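Walker-Type ATPase (Pyrococcus abyssi, PDB 2QEN) is of unknown function but binds ADP and magnesium in a P-loop ATPase fold, so it probably binds and hydrolyses ATP. Local coordinates at residues T9-I14 / L52-G57; F15-E20 / S45-A50; R22-S27 / P32-L37; D206-F211 / G240-F245. The protein carries 1 engineered substitution. All coordinates share one frame; numbering follows the deposited sequence.

How the interactions relate
From the N terminus, the loop 9-14 meets the far end of helix 44-54 and closes interaction 1. The next residues, 15-20, pack on the early part of the same helix in interaction 2, nested inside interaction 1. Interaction 3 is nested deeper still: strand 33-37, which precedes helix 44-54, folds back along helix 18-30. L47 of interaction 2 touches L36 of interaction 3. Interaction 4 opens only after these loops have closed, and joins helices 205-217 and 239-252. It reaches interaction 2 through F15 and F211. Interactions 1, 2 and 4 all touch ADP, so the nucleotide lies between the P-loop core and the later helices.

Interaction 1. Residues T9-I14 / L52-G57; sequences TRREDI and LNERPG. With ADP (adenosine-5'-diphosphate), chain C.
R10 and R11 meet N53 and E54 at the surface of the P-loop ATPase domain, where the loop before helix 18-30 passes the last part of helix 44-54. R10 and N53 lie side by side and point the same way. Their flat ends are turned apart, with 69° between the guanidinium and amide planes. The touch is made by the aliphatic part of the arginine: R10 CG is 3.6 Å from N53 ND2. No hydrogen bond joins the pair. N53 CB packs against the backbone carbonyl of T9, 3.4 Å from T9 O. R11 and E54 cross obliquely. The glutamate brings its carboxylate to the root of R11, with E54 OE2 3.4 Å from R11 CB. R11 then bends about its CB-CG bond (chi2 104°) and again about CG-CD, and carries its guanidinium away. R11 NE is left 5.7 Å from E54 OE2, so any attraction between the charges probably acts only at a distance. R10 has a partner within its own loop. R10 NH2 lies 3.1 Å from D13 OD1, but this oxygen sits well out of the guanidinium plane, and the salt bridge rests on charge alone. The turn between them is a short 3-10 segment, closed by D13 N on R10 O. It leads to I14, which packs on S46 and A50 and enters the ADP pocket. There I14 CG2 comes 3.3 Å from N6 of ADP.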
# COMPACT_ATOMS: atom_id res chain seq x y z
N THR A 9 2.41 14.70 -1.42
CA THR A 9 3.80 14.49 -1.02
C THR A 9 4.21 15.22 0.28
O THR A 9 5.29 14.97 0.80
CB THR A 9 4.78 14.94 -2.15
OG1 THR A 9 4.65 16.35 -2.36
CG2 THR A 9 4.49 14.21 -3.46
N ARG A 10 3.35 16.10 0.78
CA ARG A 10 3.65 16.91 1.96
C ARG A 10 2.58 16.73 3.03
O ARG A 10 1.42 16.44 2.72
CB ARG A 10 3.75 18.40 1.61
CG ARG A 10 4.65 18.76 0.43
CD ARG A 10 4.87 20.26 0.32
NE ARG A 10 3.64 21.02 0.05
CZ ARG A 10 3.07 21.89 0.89
NH1 ARG A 10 3.61 22.13 2.09
NH2 ARG A 10 1.96 22.53 0.54
N ARG A 11 2.99 16.94 4.28
CA ARG A 11 2.13 16.86 5.46
C ARG A 11 0.91 17.80 5.38
O ARG A 11 -0.20 17.39 5.69
CB ARG A 11 2.95 17.14 6.73
CG ARG A 11 2.14 17.21 8.03
CD ARG A 11 2.31 15.94 8.89
NE ARG A 11 1.04 15.46 9.42
CZ ARG A 11 0.37 14.40 8.94
NH1 ARG A 11 0.85 13.70 7.92
NH2 ARG A 11 -0.78 14.05 9.50
N GLU A 12 1.12 19.06 4.96
CA GLU A 12 0.04 20.05 4.89
C GLU A 12 -1.00 19.71 3.80
O GLU A 12 -2.06 20.32 3.73
CB GLU A 12 0.57 21.50 4.74
CG GLU A 12 1.30 22.06 5.99
CD GLU A 12 1.22 23.61 6.17
OE1 GLU A 12 0.39 24.29 5.52
OE2 GLU A 12 2.00 24.14 7.00
N ASP A 13 -0.67 18.73 2.96
CA ASP A 13 -1.56 18.26 1.88
C ASP A 13 -2.36 16.99 2.23
O ASP A 13 -3.16 16.52 1.44
CB ASP A 13 -0.74 18.05 0.60
CG ASP A 13 0.07 19.29 0.23
OD1 ASP A 13 -0.31 20.40 0.66
OD2 ASP A 13 1.09 19.15 -0.48
N ILE A 14 -2.14 16.47 3.43
CA ILE A 14 -2.76 15.23 3.91
C ILE A 14 -3.83 15.59 4.95
O ILE A 14 -3.51 16.23 5.95
CB ILE A 14 -1.66 14.27 4.53
CG1 ILE A 14 -0.79 13.64 3.43
CG2 ILE A 14 -2.27 13.18 5.44
CD1 ILE A 14 -1.58 12.97 2.33
N LEU A 52 8.33 11.20 4.85
CA LEU A 52 9.69 11.33 4.33
C LEU A 52 10.01 12.74 3.86
O LEU A 52 11.19 13.10 3.75
CB LEU A 52 9.98 10.32 3.20
CG LEU A 52 9.94 8.84 3.57
CD1 LEU A 52 9.93 7.96 2.31
CD2 LEU A 52 11.10 8.49 4.49
N ASN A 53 8.98 13.55 3.58
CA ASN A 53 9.17 14.95 3.18
C ASN A 53 9.96 15.72 4.23
O ASN A 53 10.75 16.61 3.90
CB ASN A 53 7.82 15.63 2.91
CG ASN A 53 7.96 17.00 2.24
OD1 ASN A 53 8.66 17.15 1.24
ND2 ASN A 53 7.27 18.00 2.80
N GLU A 54 9.76 15.37 5.49
CA GLU A 54 10.42 16.06 6.61
C GLU A 54 11.62 15.29 7.17
O GLU A 54 12.43 15.86 7.90
CB GLU A 54 9.40 16.35 7.71
CG GLU A 54 8.49 17.55 7.39
CD GLU A 54 7.28 17.66 8.31
OE1 GLU A 54 7.46 17.98 9.50
OE2 GLU A 54 6.15 17.42 7.83
N ARG A 55 11.72 14.02 6.81
CA ARG A 55 12.73 13.12 7.35
C ARG A 55 13.55 12.48 6.23
O ARG A 55 12.97 11.92 5.30
CB ARG A 55 12.06 12.00 8.17
CG ARG A 55 11.38 12.48 9.46
CD ARG A 55 10.32 11.51 9.88
NE ARG A 55 9.35 12.09 10.81
CZ ARG A 55 8.29 12.83 10.47
NH1 ARG A 55 8.05 13.14 9.20
NH2 ARG A 55 7.46 13.28 11.41
N PRO A 56 14.90 12.53 6.33
CA PRO A 56 15.79 11.97 5.30
C PRO A 56 15.51 10.49 5.07
O PRO A 56 15.55 9.67 6.02
CB PRO A 56 17.20 12.16 5.89
CG PRO A 56 17.07 13.17 6.93
CD PRO A 56 15.67 13.12 7.46
N GLY A 57 15.21 10.16 3.83
CA GLY A 57 14.85 8.81 3.47
C GLY A 57 14.54 8.72 2.00
O GLY A 57 14.45 9.74 1.31
PB ADP C . -2.34 3.27 -0.79
O1B ADP C . -2.78 2.98 0.63
O2B ADP C . -0.85 3.54 -0.87
O3B ADP C . -2.82 2.31 -1.84
PA ADP C . -2.52 6.11 -1.61
O1A ADP C . -1.64 6.74 -0.57
O2A ADP C . -2.08 6.03 -3.04
O3A ADP C . -3.09 4.66 -1.12
O5' ADP C . -3.91 6.94 -1.52
C5' ADP C . -4.92 6.89 -2.53
C4' ADP C . -5.28 8.33 -2.92
O4' ADP C . -6.16 8.90 -1.94
C3' ADP C . -4.10 9.30 -2.97
O3' ADP C . -3.53 9.40 -4.27
C2' ADP C . -4.72 10.62 -2.64
O2' ADP C . -5.51 10.97 -3.77
C1' ADP C . -5.77 10.25 -1.64
N9 ADP C . -5.42 10.31 -0.20
C8 ADP C . -5.03 9.26 0.54
N7 ADP C . -4.87 9.61 1.84
C5 ADP C . -5.16 10.92 1.94
C6 ADP C . -5.19 11.93 3.02
N6 ADP C . -4.87 11.60 4.29
N1 ADP C . -5.55 13.19 2.69
C2 ADP C . -5.86 13.54 1.44
N3 ADP C . -5.88 12.67 0.41
C4 ADP C . -5.54 11.37 0.59

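Interaction 2. Residues F15-E20 / S45-A50; sequences FDREEE and SSLLRA. With MG (magnesium ion), chain B; ADP (adenosine-5'-diphosphate), chain C.
Beside the ADP pocket of this P-loop ATPase domain, R17 and E20 pack on L47, one turn into the helix that follows the Walker A loop. L47 has CG anti to its backbone N (chi1 179°), which turns both methyls to the start of helix 18-30. L47 CD1 lies 3.8 Å from R17 CB, and L47 CD2 lies 3.9 Å from E20 CB. R17 holds the N-cap position of helix 18-30. Its NH1 makes a salt bridge with E20 OE2 at 3.1 Å, with a weak hydrogen bond bent to 134°. Its strongest polar partner is V42 O, bonded by NH2; NH1 is also hydrogen-bonded to K201 O. R17 CG rests 3.6 Å from N6 of ADP, and beyond it the chain bends at chi2 (-56°). Around this small apolar contact the two segments hold opposite ends of the nucleotide. F15 reads the adenine with its backbone: F15 N donates to N1 of ADP, and F15 O accepts from N6. Helix 44-54 grips the phosphates. O1A of ADP takes two bonds from S46, from its backbone N and from S46 OG at 2.7 Å. S45 N donates to O2B of ADP at 2.9 Å, nearly straight. O2B also binds the magnesium, whose six ligands are completed by four waters and S45. D135 is hydrogen-bonded to that serine hydroxyl. S45 OG sits 2.3 Å from the metal.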
# COMPACT_ATOMS: atom_id res chain seq x y z
N PHE A 15 -5.08 15.19 4.69
CA PHE A 15 -6.15 15.33 5.68
C PHE A 15 -5.94 14.36 6.84
O PHE A 15 -5.66 13.18 6.62
CB PHE A 15 -7.53 15.11 5.05
CG PHE A 15 -8.69 15.50 5.94
CD1 PHE A 15 -9.12 16.83 6.00
CD2 PHE A 15 -9.36 14.55 6.73
CE1 PHE A 15 -10.18 17.20 6.83
CE2 PHE A 15 -10.43 14.91 7.55
CZ PHE A 15 -10.84 16.25 7.60
N ASP A 16 -6.10 14.88 8.06
CA ASP A 16 -5.81 14.18 9.32
C ASP A 16 -4.55 13.31 9.36
O ASP A 16 -3.45 13.80 9.13
CB ASP A 16 -7.01 13.39 9.85
CG ASP A 16 -7.23 13.62 11.36
OD1 ASP A 16 -6.23 13.61 12.14
OD2 ASP A 16 -8.42 13.83 11.76
N ARG A 17 -4.75 12.02 9.65
CA ARG A 17 -3.65 11.04 9.82
C ARG A 17 -2.61 11.41 10.88
O ARG A 17 -1.46 10.98 10.81
CB ARG A 17 -2.99 10.70 8.47
CG ARG A 17 -3.89 10.04 7.42
CD ARG A 17 -4.56 8.75 7.92
NE ARG A 17 -5.20 7.98 6.84
CZ ARG A 17 -6.16 7.09 7.03
NH1 ARG A 17 -6.62 6.85 8.25
NH2 ARG A 17 -6.69 6.43 5.99
N GLU A 18 -3.03 12.20 11.86
CA GLU A 18 -2.12 12.68 12.91
C GLU A 18 -1.77 11.59 13.93
O GLU A 18 -0.65 11.54 14.43
CB GLU A 18 -2.68 13.94 13.57
CG GLU A 18 -2.44 15.19 12.71
CD GLU A 18 -3.63 16.12 12.68
OE1 GLU A 18 -4.13 16.49 13.77
OE2 GLU A 18 -4.07 16.49 11.56
N GLU A 19 -2.74 10.72 14.22
CA GLU A 19 -2.53 9.54 15.06
C GLU A 19 -1.57 8.56 14.36
O GLU A 19 -0.64 8.05 14.97
CB GLU A 19 -3.86 8.83 15.35
CG GLU A 19 -5.11 9.73 15.55
CD GLU A 19 -5.67 10.36 14.25
OE1 GLU A 19 -5.65 9.72 13.18
OE2 GLU A 19 -6.15 11.52 14.32
N GLU A 20 -1.82 8.32 13.07
CA GLU A 20 -1.04 7.40 12.25
C GLU A 20 0.42 7.84 12.09
O GLU A 20 1.35 7.02 12.13
CB GLU A 20 -1.69 7.21 10.88
CG GLU A 20 -2.99 6.42 10.89
CD GLU A 20 -4.23 7.26 11.22
OE1 GLU A 20 -4.11 8.46 11.57
OE2 GLU A 20 -5.36 6.71 11.13
N SER A 45 0.81 5.16 0.82
CA SER A 45 1.86 5.88 0.07
C SER A 45 1.88 7.37 0.40
O SER A 45 2.95 7.96 0.60
CB SER A 45 1.70 5.70 -1.43
OG SER A 45 2.09 4.39 -1.81
N SER A 46 0.70 7.96 0.46
CA SER A 46 0.54 9.38 0.74
C SER A 46 1.09 9.76 2.10
O SER A 46 1.84 10.72 2.21
CB SER A 46 -0.93 9.79 0.64
OG SER A 46 -1.44 9.41 -0.63
N LEU A 47 0.72 8.99 3.14
CA LEU A 47 1.23 9.18 4.49
C LEU A 47 2.76 9.03 4.51
O LEU A 47 3.45 9.84 5.11
CB LEU A 47 0.58 8.19 5.46
CG LEU A 47 1.03 8.23 6.92
CD1 LEU A 47 0.55 9.54 7.63
CD2 LEU A 47 0.56 6.99 7.68
N LEU A 48 3.26 8.00 3.84
CA LEU A 48 4.70 7.74 3.75
C LEU A 48 5.49 8.86 3.05
O LEU A 48 6.54 9.26 3.56
CB LEU A 48 4.98 6.37 3.11
CG LEU A 48 6.44 5.90 3.13
CD1 LEU A 48 7.04 5.90 4.56
CD2 LEU A 48 6.56 4.53 2.48
N ARG A 49 4.99 9.36 1.91
CA ARG A 49 5.64 10.48 1.23
C ARG A 49 5.70 11.76 2.07
O ARG A 49 6.72 12.45 2.09
CB ARG A 49 4.97 10.79 -0.12
CG ARG A 49 5.32 9.82 -1.25
CD ARG A 49 4.86 10.34 -2.61
NE ARG A 49 3.40 10.38 -2.68
CZ ARG A 49 2.63 9.39 -3.11
NH1 ARG A 49 3.16 8.25 -3.54
NH2 ARG A 49 1.31 9.55 -3.11
N ALA A 50 4.59 12.08 2.75
CA ALA A 50 4.52 13.21 3.68
C ALA A 50 5.51 13.05 4.85
O ALA A 50 6.19 13.99 5.22
CB ALA A 50 3.10 13.35 4.21
MG MG B . 0.60 2.68 -2.23
PB ADP C . -2.34 3.27 -0.79
O1B ADP C . -2.78 2.98 0.63
O2B ADP C . -0.85 3.54 -0.87
O3B ADP C . -2.82 2.31 -1.84
PA ADP C . -2.52 6.11 -1.61
O1A ADP C . -1.64 6.74 -0.57
O2A ADP C . -2.08 6.03 -3.04
O3A ADP C . -3.09 4.66 -1.12
O5' ADP C . -3.91 6.94 -1.52
C5' ADP C . -4.92 6.89 -2.53
C4' ADP C . -5.28 8.33 -2.92
O4' ADP C . -6.16 8.90 -1.94
C3' ADP C . -4.10 9.30 -2.97
O3' ADP C . -3.53 9.40 -4.27
C2' ADP C . -4.72 10.62 -2.64
O2' ADP C . -5.51 10.97 -3.77
C1' ADP C . -5.77 10.25 -1.64
N9 ADP C . -5.42 10.31 -0.20
C8 ADP C . -5.03 9.26 0.54
N7 ADP C . -4.87 9.61 1.84
C5 ADP C . -5.16 10.92 1.94
C6 ADP C . -5.19 11.93 3.02
N6 ADP C . -4.87 11.60 4.29
N1 ADP C . -5.55 13.19 2.69
C2 ADP C . -5.86 13.54 1.44
N3 ADP C . -5.88 12.67 0.41
C4 ADP C . -5.54 11.37 0.59
O HOH W 1 1.37 1.47 -0.63
O HOH W 2 1.97 2.09 -3.72
O HOH W 3 -0.19 3.98 -3.71
O HOH W 4 -0.71 1.15 -3.16

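Interaction 3. Residues R22-S27 / P32-L37; sequences RKLEES and PLTLLL
S27 and L24 of helix 18-30 pack on T34 and L36 of strand 33-37, in the parallel sheet of the P-loop ATPase fold. The strand lies between strands 165-171 and 196-199 and leads into the Walker A loop. The helix precedes it in the chain, and the strand runs back along it almost antiparallel, with 157° between the two short segments and their axes 9.2 Å apart. The contact is buried and has a polar part and an apolar part. The polar part is one hydrogen bond between side-chain hydroxyls: S27 OG and T34 OG1 are 2.8 Å apart, and either could be the donor. A chi1 of -174° sets S27 OG trans to the serine's main-chain nitrogen and extends the hydroxyl from the helix to the strand. It also meets the threonine methyl, since S27 OG is 3.3 Å from T34 CG2. With a valine in place of T34, S27 OG would probably be left without its hydroxyl partner in the buried layer between helix and sheet. The apolar part gathers round one methyl of L24. L24 CD1 lies 3.8 Å from T34 CG2. The same methyl reaches L36 from across, with L24 CD1 4.1 Å from L36 CD1 and the two side chains at about a right angle. V198 of the neighbouring strand touches L24, S27 and L36, and F51 of helix 44-54 packs on L24. L36 also touches K44 of the Walker A motif, at the start of helix 44-54. One turn along helix 44-54, L47 joins the cluster: L36 CD1 is 4.2 Å from L47 CD2.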
# COMPACT_ATOMS: atom_id res chain seq x y z
N ARG A 22 2.15 9.90 14.19
CA ARG A 22 2.74 9.72 15.51
C ARG A 22 3.09 8.25 15.77
O ARG A 22 4.19 7.94 16.22
CB ARG A 22 1.81 10.24 16.62
CG ARG A 22 2.34 10.01 18.04
CD ARG A 22 1.36 10.48 19.13
NE ARG A 22 -0.01 10.11 18.81
CZ ARG A 22 -0.60 8.96 19.15
NH1 ARG A 22 0.07 8.06 19.87
NH2 ARG A 22 -1.86 8.72 18.78
N LYS A 23 2.16 7.36 15.45
CA LYS A 23 2.39 5.92 15.59
C LYS A 23 3.54 5.40 14.72
O LYS A 23 4.26 4.49 15.13
CB LYS A 23 1.10 5.12 15.37
CG LYS A 23 0.13 5.20 16.59
CD LYS A 23 -1.26 4.68 16.25
CE LYS A 23 -1.99 4.16 17.50
NZ LYS A 23 -3.03 5.10 18.05
N LEU A 24 3.71 5.98 13.53
CA LEU A 24 4.83 5.67 12.65
C LEU A 24 6.16 6.14 13.27
O LEU A 24 7.12 5.38 13.30
CB LEU A 24 4.60 6.27 11.26
CG LEU A 24 5.44 5.80 10.07
CD1 LEU A 24 5.47 4.28 9.98
CD2 LEU A 24 4.89 6.38 8.78
N GLU A 25 6.18 7.38 13.78
CA GLU A 25 7.35 7.93 14.49
C GLU A 25 7.73 7.07 15.68
O GLU A 25 8.92 6.77 15.88
CB GLU A 25 7.09 9.35 15.00
CG GLU A 25 7.15 10.43 13.94
CD GLU A 25 7.10 11.85 14.49
OE1 GLU A 25 7.30 12.05 15.72
OE2 GLU A 25 6.85 12.78 13.69
N GLU A 26 6.73 6.69 16.47
CA GLU A 26 6.91 5.83 17.64
C GLU A 26 7.49 4.47 17.25
O GLU A 26 8.40 3.97 17.92
CB GLU A 26 5.59 5.67 18.41
CG GLU A 26 5.13 6.95 19.13
CD GLU A 26 3.78 6.82 19.87
OE1 GLU A 26 3.02 5.87 19.60
OE2 GLU A 26 3.48 7.68 20.74
N SER A 27 7.01 3.89 16.16
CA SER A 27 7.50 2.59 15.73
C SER A 27 8.97 2.62 15.31
O SER A 27 9.75 1.73 15.66
CB SER A 27 6.64 2.02 14.61
OG SER A 27 7.06 0.70 14.32
N PRO A 32 13.99 -1.39 14.56
CA PRO A 32 14.73 -1.12 13.31
C PRO A 32 13.86 -1.30 12.04
O PRO A 32 14.12 -0.67 11.00
CB PRO A 32 15.87 -2.17 13.34
CG PRO A 32 15.98 -2.58 14.80
CD PRO A 32 14.55 -2.56 15.28
N LEU A 33 12.83 -2.14 12.16
CA LEU A 33 11.97 -2.50 11.06
C LEU A 33 10.49 -2.21 11.43
O LEU A 33 10.03 -2.62 12.50
CB LEU A 33 12.13 -4.00 10.78
CG LEU A 33 12.06 -4.63 9.38
CD1 LEU A 33 11.62 -6.09 9.49
CD2 LEU A 33 11.20 -3.90 8.40
N THR A 34 9.77 -1.54 10.53
CA THR A 34 8.37 -1.15 10.75
C THR A 34 7.54 -1.58 9.54
O THR A 34 7.99 -1.43 8.41
CB THR A 34 8.27 0.39 10.96
OG1 THR A 34 8.91 0.73 12.19
CG2 THR A 34 6.83 0.90 11.01
N LEU A 35 6.36 -2.14 9.78
CA LEU A 35 5.42 -2.46 8.71
C LEU A 35 4.27 -1.44 8.68
O LEU A 35 3.64 -1.18 9.71
CB LEU A 35 4.88 -3.90 8.81
CG LEU A 35 5.86 -5.02 9.21
CD1 LEU A 35 5.18 -6.38 9.27
CD2 LEU A 35 7.07 -5.06 8.26
N LEU A 36 4.02 -0.86 7.51
CA LEU A 36 2.90 0.04 7.36
C LEU A 36 1.80 -0.65 6.54
O LEU A 36 1.98 -0.93 5.36
CB LEU A 36 3.34 1.36 6.73
CG LEU A 36 2.27 2.45 6.61
CD1 LEU A 36 2.06 3.09 7.96
CD2 LEU A 36 2.70 3.50 5.58
N LEU A 37 0.67 -0.92 7.20
CA LEU A 37 -0.31 -1.89 6.69
C LEU A 37 -1.72 -1.35 6.57
O LEU A 37 -2.16 -0.55 7.40
CB LEU A 37 -0.32 -3.13 7.61
CG LEU A 37 1.02 -3.82 7.88
CD1 LEU A 37 0.86 -4.93 8.96
CD2 LEU A 37 1.62 -4.40 6.59

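Interaction 4. Residues D206-F211 / G240-F245; sequences DTSVEF and GWLVVF. With ADP (adenosine-5'-diphosphate), chain C.
F211 reaches from helix 205-217 to L242 and V243 of helix 239-252 and to the adenine of ADP. From CB, a chi1 of -175° puts CG opposite the backbone N, beside the carbonyl carbon, and directs the ring toward helix 239-252. On one side of the ring, F211 CD1 and CE1 both touch L242 CB, with CE1 at 3.8 Å. At the tip, V243 comes to the ring edge in its plane: F211 CZ is 3.5 Å from V243 CG2. On the other side, F211 CE2 is 3.5 Å from C2 of ADP. F211 CD2 is 3.5 Å from F15 CB, and the two phenyl rings meet edge-to-face. Cutting F211 back to an alanine would probably open a gap between L242, V243 and the adenine, and leave F15 without its edge-to-face partner. One turn earlier in the helix, S208 adds a looser touch on L242 CD1, while its hydroxyl bonds to D204 O. The two short helical segments run 30° apart, 11.0 Å between axes. Helix 225-235 packs against both, through V232 on S208 and L235 on L242, and helix 255-280 covers W241 and V244. This helical layer follows strand 196-199 and borders the nucleotide.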
# COMPACT_ATOMS: atom_id res chain seq x y z
N ASP A 206 -17.61 10.45 10.49
CA ASP A 206 -17.47 11.89 10.71
C ASP A 206 -16.24 12.50 10.04
O ASP A 206 -16.28 13.63 9.57
CB ASP A 206 -17.50 12.22 12.22
CG ASP A 206 -18.91 12.12 12.81
OD1 ASP A 206 -19.87 11.82 12.08
OD2 ASP A 206 -19.05 12.36 14.03
N THR A 207 -15.14 11.74 10.02
CA THR A 207 -13.91 12.13 9.34
C THR A 207 -14.13 12.21 7.83
O THR A 207 -13.77 13.20 7.20
CB THR A 207 -12.73 11.19 9.72
OG1 THR A 207 -12.62 11.11 11.15
CG2 THR A 207 -11.41 11.69 9.15
N SER A 208 -14.76 11.19 7.26
CA SER A 208 -15.15 11.20 5.83
C SER A 208 -15.97 12.43 5.43
O SER A 208 -15.66 13.07 4.43
CB SER A 208 -15.92 9.93 5.46
OG SER A 208 -15.14 8.79 5.72
N VAL A 209 -17.00 12.74 6.22
CA VAL A 209 -17.83 13.94 6.04
C VAL A 209 -16.99 15.21 6.08
O VAL A 209 -17.10 16.07 5.20
CB VAL A 209 -19.00 13.99 7.10
CG1 VAL A 209 -19.55 15.40 7.27
CG2 VAL A 209 -20.14 13.03 6.69
N GLU A 210 -16.14 15.32 7.10
CA GLU A 210 -15.21 16.44 7.24
C GLU A 210 -14.18 16.59 6.10
O GLU A 210 -13.84 17.72 5.70
CB GLU A 210 -14.49 16.37 8.59
CG GLU A 210 -14.04 17.72 9.09
CD GLU A 210 -15.06 18.81 8.82
OE1 GLU A 210 -16.10 18.85 9.53
OE2 GLU A 210 -14.81 19.62 7.87
N PHE A 211 -13.70 15.45 5.60
CA PHE A 211 -12.81 15.38 4.45
C PHE A 211 -13.46 16.05 3.24
O PHE A 211 -12.90 16.98 2.66
CB PHE A 211 -12.47 13.90 4.15
CG PHE A 211 -11.46 13.70 3.06
CD1 PHE A 211 -11.85 13.70 1.71
CD2 PHE A 211 -10.12 13.45 3.37
CE1 PHE A 211 -10.91 13.51 0.69
CE2 PHE A 211 -9.19 13.25 2.37
CZ PHE A 211 -9.59 13.27 1.01
N GLY A 240 -9.05 7.44 -1.42
CA GLY A 240 -8.87 7.35 -2.87
C GLY A 240 -10.16 7.65 -3.62
O GLY A 240 -10.16 8.43 -4.58
N TRP A 241 -11.27 7.08 -3.15
CA TRP A 241 -12.57 7.30 -3.78
C TRP A 241 -13.20 8.65 -3.41
O TRP A 241 -13.85 9.28 -4.25
CB TRP A 241 -13.51 6.13 -3.48
CG TRP A 241 -12.92 4.75 -3.84
CD1 TRP A 241 -12.88 3.65 -3.03
CD2 TRP A 241 -12.32 4.35 -5.09
NE1 TRP A 241 -12.28 2.60 -3.69
CE2 TRP A 241 -11.93 3.01 -4.96
CE3 TRP A 241 -12.08 5.01 -6.30
CZ2 TRP A 241 -11.33 2.29 -5.99
CZ3 TRP A 241 -11.44 4.30 -7.33
CH2 TRP A 241 -11.09 2.95 -7.17
N LEU A 242 -12.97 9.10 -2.18
CA LEU A 242 -13.44 10.42 -1.74
C LEU A 242 -12.84 11.58 -2.55
O LEU A 242 -13.52 12.57 -2.82
CB LEU A 242 -13.19 10.62 -0.23
CG LEU A 242 -13.95 9.74 0.79
CD1 LEU A 242 -13.43 9.96 2.21
CD2 LEU A 242 -15.45 9.93 0.73
N VAL A 243 -11.56 11.46 -2.91
CA VAL A 243 -10.88 12.42 -3.79
C VAL A 243 -11.38 12.38 -5.24
O VAL A 243 -11.61 13.43 -5.84
CB VAL A 243 -9.33 12.32 -3.73
CG1 VAL A 243 -8.66 13.19 -4.82
CG2 VAL A 243 -8.81 12.75 -2.36
N VAL A 244 -11.55 11.19 -5.81
CA VAL A 244 -12.12 11.04 -7.17
C VAL A 244 -13.50 11.69 -7.24
O VAL A 244 -13.81 12.40 -8.19
CB VAL A 244 -12.24 9.54 -7.61
CG1 VAL A 244 -13.06 9.41 -8.90
CG2 VAL A 244 -10.84 8.88 -7.76
N PHE A 245 -14.34 11.41 -6.24
CA PHE A 245 -15.67 12.03 -6.14
C PHE A 245 -15.59 13.57 -6.06
O PHE A 245 -16.31 14.26 -6.77
CB PHE A 245 -16.44 11.47 -4.94
CG PHE A 245 -17.76 12.15 -4.72
CD1 PHE A 245 -18.87 11.84 -5.53
CD2 PHE A 245 -17.90 13.13 -3.72
CE1 PHE A 245 -20.08 12.50 -5.35
CE2 PHE A 245 -19.10 13.81 -3.55
CZ PHE A 245 -20.20 13.49 -4.35
PB ADP C . -2.34 3.27 -0.79
O1B ADP C . -2.78 2.98 0.63
O2B ADP C . -0.85 3.54 -0.87
O3B ADP C . -2.82 2.31 -1.84
PA ADP C . -2.52 6.11 -1.61
O1A ADP C . -1.64 6.74 -0.57
O2A ADP C . -2.08 6.03 -3.04
O3A ADP C . -3.09 4.66 -1.12
O5' ADP C . -3.91 6.94 -1.52
C5' ADP C . -4.92 6.89 -2.53
C4' ADP C . -5.28 8.33 -2.92
O4' ADP C . -6.16 8.90 -1.94
C3' ADP C . -4.10 9.30 -2.97
O3' ADP C . -3.53 9.40 -4.27
C2' ADP C . -4.72 10.62 -2.64
O2' ADP C . -5.51 10.97 -3.77
C1' ADP C . -5.77 10.25 -1.64
N9 ADP C . -5.42 10.31 -0.20
C8 ADP C . -5.03 9.26 0.54
N7 ADP C . -4.87 9.61 1.84
C5 ADP C . -5.16 10.92 1.94
C6 ADP C . -5.19 11.93 3.02
N6 ADP C . -4.87 11.60 4.29
N1 ADP C . -5.55 13.19 2.69
C2 ADP C . -5.86 13.54 1.44
N3 ADP C . -5.88 12.67 0.41
C4 ADP C . -5.54 11.37 0.59